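Local coordinates for protein transcriptional regulator, MarR family (Bacillus cereus, PDB 4XRF) that probably binds DNA as a winged helix-turn-helix transcription factor of the MarR family and here holds isoquinoline and lauric acid, at residues A[15-20]-A[113-118]. Numbering follows the deposited sequence.
Sequences GKKMQT and AKYFSH. With ISQ (isoquinoline), chain E; DAO (lauric acid), chain F.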
# COMPACT_ATOMS: atom_id res chain seq x y z
N GLY A 15 -7.92 -8.20 -0.86
CA GLY A 15 -7.13 -7.26 -0.06
C GLY A 15 -6.95 -5.91 -0.71
O GLY A 15 -6.92 -4.89 -0.03
N LYS A 16 -6.81 -5.92 -2.03
CA LYS A 16 -6.73 -4.74 -2.87
C LYS A 16 -8.01 -3.89 -2.73
O LYS A 16 -7.94 -2.67 -2.58
CB LYS A 16 -6.54 -5.21 -4.31
CG LYS A 16 -6.01 -4.21 -5.31
CD LYS A 16 -5.72 -4.92 -6.63
CE LYS A 16 -5.65 -3.97 -7.81
NZ LYS A 16 -7.00 -3.50 -8.25
N LYS A 17 -9.17 -4.55 -2.77
CA LYS A 17 -10.46 -3.89 -2.52
C LYS A 17 -10.63 -3.46 -1.05
O LYS A 17 -11.04 -2.33 -0.77
CB LYS A 17 -11.61 -4.81 -2.95
CG LYS A 17 -12.98 -4.19 -2.86
CD LYS A 17 -13.26 -3.27 -4.05
CE LYS A 17 -14.59 -2.56 -3.86
NZ LYS A 17 -14.94 -1.67 -5.01
N MET A 18 -10.30 -4.34 -0.12
CA MET A 18 -10.42 -4.07 1.32
C MET A 18 -9.54 -2.90 1.79
O MET A 18 -9.90 -2.17 2.70
CB MET A 18 -10.10 -5.33 2.12
CG MET A 18 -11.08 -5.64 3.24
SD MET A 18 -12.72 -6.06 2.61
CE MET A 18 -13.15 -7.48 3.59
N GLN A 19 -8.37 -2.73 1.17
CA GLN A 19 -7.45 -1.64 1.48
C GLN A 19 -8.02 -0.25 1.18
O GLN A 19 -7.85 0.69 1.96
CB GLN A 19 -6.16 -1.84 0.69
CG GLN A 19 -4.98 -1.06 1.21
CD GLN A 19 -3.67 -1.67 0.75
OE1 GLN A 19 -3.34 -2.81 1.11
NE2 GLN A 19 -2.92 -0.93 -0.04
N THR A 20 -8.69 -0.12 0.05
CA THR A 20 -9.40 1.11 -0.30
C THR A 20 -10.46 1.43 0.75
O THR A 20 -10.63 2.57 1.14
CB THR A 20 -10.07 0.96 -1.68
OG1 THR A 20 -9.12 0.43 -2.61
CG2 THR A 20 -10.63 2.30 -2.20
N ALA A 113 -19.31 -3.70 5.83
CA ALA A 113 -20.45 -4.24 6.55
C ALA A 113 -21.35 -5.03 5.60
O ALA A 113 -21.83 -6.10 5.96
CB ALA A 113 -21.23 -3.11 7.22
N LYS A 114 -21.57 -4.48 4.41
CA LYS A 114 -22.34 -5.16 3.36
C LYS A 114 -21.77 -6.53 2.98
O LYS A 114 -22.53 -7.49 2.89
CB LYS A 114 -22.47 -4.27 2.11
CG LYS A 114 -23.36 -4.83 1.02
CD LYS A 114 -23.70 -3.78 -0.04
CE LYS A 114 -24.45 -2.59 0.55
NZ LYS A 114 -25.37 -1.96 -0.44
N TYR A 115 -20.46 -6.61 2.76
CA TYR A 115 -19.81 -7.87 2.39
C TYR A 115 -19.98 -8.91 3.49
O TYR A 115 -20.38 -10.05 3.22
CB TYR A 115 -18.30 -7.70 2.12
CG TYR A 115 -17.89 -6.64 1.10
CD1 TYR A 115 -18.67 -6.38 -0.04
CD2 TYR A 115 -16.69 -5.93 1.25
CE1 TYR A 115 -18.29 -5.42 -0.97
CE2 TYR A 115 -16.30 -4.98 0.33
CZ TYR A 115 -17.09 -4.72 -0.77
OH TYR A 115 -16.68 -3.76 -1.67
N PHE A 116 -19.69 -8.53 4.72
CA PHE A 116 -19.73 -9.49 5.82
C PHE A 116 -21.13 -9.90 6.27
O PHE A 116 -21.28 -10.94 6.88
CB PHE A 116 -18.88 -9.01 6.97
CG PHE A 116 -17.41 -9.15 6.71
CD1 PHE A 116 -16.71 -8.15 6.04
CD2 PHE A 116 -16.72 -10.30 7.11
CE1 PHE A 116 -15.34 -8.29 5.79
CE2 PHE A 116 -15.36 -10.43 6.86
CZ PHE A 116 -14.67 -9.43 6.20
N SER A 117 -22.14 -9.11 5.91
CA SER A 117 -23.52 -9.45 6.20
C SER A 117 -23.98 -10.61 5.30
O SER A 117 -25.02 -11.21 5.52
CB SER A 117 -24.43 -8.22 6.03
OG SER A 117 -24.89 -8.08 4.69
N HIS A 118 -23.18 -10.90 4.27
CA HIS A 118 -23.46 -12.01 3.36
C HIS A 118 -22.79 -13.30 3.84
O HIS A 118 -22.96 -14.36 3.23
CB HIS A 118 -23.04 -11.66 1.93
CG HIS A 118 -23.94 -10.69 1.24
ND1 HIS A 118 -25.05 -11.09 0.52
CD2 HIS A 118 -23.91 -9.35 1.16
CE1 HIS A 118 -25.66 -10.03 0.03
NE2 HIS A 118 -24.98 -8.95 0.40
C1 ISQ E . -9.50 -7.99 4.91
N2 ISQ E . -10.57 -8.02 5.73
C3 ISQ E . -11.34 -9.13 5.87
C4 ISQ E . -11.08 -10.31 5.17
C4A ISQ E . -9.99 -10.35 4.31
C5 ISQ E . -9.67 -11.48 3.57
C6 ISQ E . -8.56 -11.45 2.72
C7 ISQ E . -7.77 -10.31 2.59
C8 ISQ E . -8.06 -9.14 3.30
C8A ISQ E . -9.15 -9.13 4.17
O1 DAO F . -6.23 -0.57 -5.66
O2 DAO F . -5.33 -0.56 -7.65
C1 DAO F . -5.28 -0.31 -6.42
C2 DAO F . -4.02 0.34 -5.87
C3 DAO F . -3.75 -0.05 -4.41
C4 DAO F . -2.55 -0.99 -4.29
C5 DAO F . -3.00 -2.43 -4.06
C6 DAO F . -1.92 -3.27 -3.39
C7 DAO F . -2.45 -4.68 -3.09
C8 DAO F . -2.07 -5.16 -1.70
C9 DAO F . -2.85 -6.42 -1.33
C10 DAO F . -2.79 -6.75 0.16
C11 DAO F . -2.84 -8.25 0.39
C12 DAO F . -3.51 -8.60 1.70
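Met18 reaches from helix 4-29 into the angle between the rings of Tyr115 and Phe116, which make up the whole of the contact on the side of 113-118. Its sulfur lies at the edge of the Tyr115 ring, SD 5.4 Å from the ring centroid and 75° off the normal, a Met-aromatic contact made edge-on. Bends at chi2 (66°) and chi3 turn the terminal methyl toward Phe116, where CE sits near the ring plane, 3.2 Å from CE1, a tight fit. ISQ C3 lies in the plane of the Phe116 ring, at its edge, 3.4 Å from CZ. Met18 CG is 3.3 Å from ISQ C1, bridging ligand and aromatics. One residue earlier, Lys17 crosses Tyr115 at about a right angle; with CG anti to the backbone N, the bend at chi2 (79°) lays its aliphatic chain by the phenol, and CE rather than NZ comes nearest OH, at 3.3 Å. No hydrogen bond spans the segments. On another side of helix 4-29, Lys16 NZ bonds weakly to lauric acid O2. The contact forms one side of the isoquinoline site, whose pocket includes Gln8, Ala11, Phe131 and Leu134. Gln8 and Ile138 of the second subunit pack against it, consistent with the helical dimerisation region of MarR proteins. It joins helix 4-29 to short helix 110-116, which precedes helix 121-139; the three-stranded sheet belongs to the winged DNA-binding part.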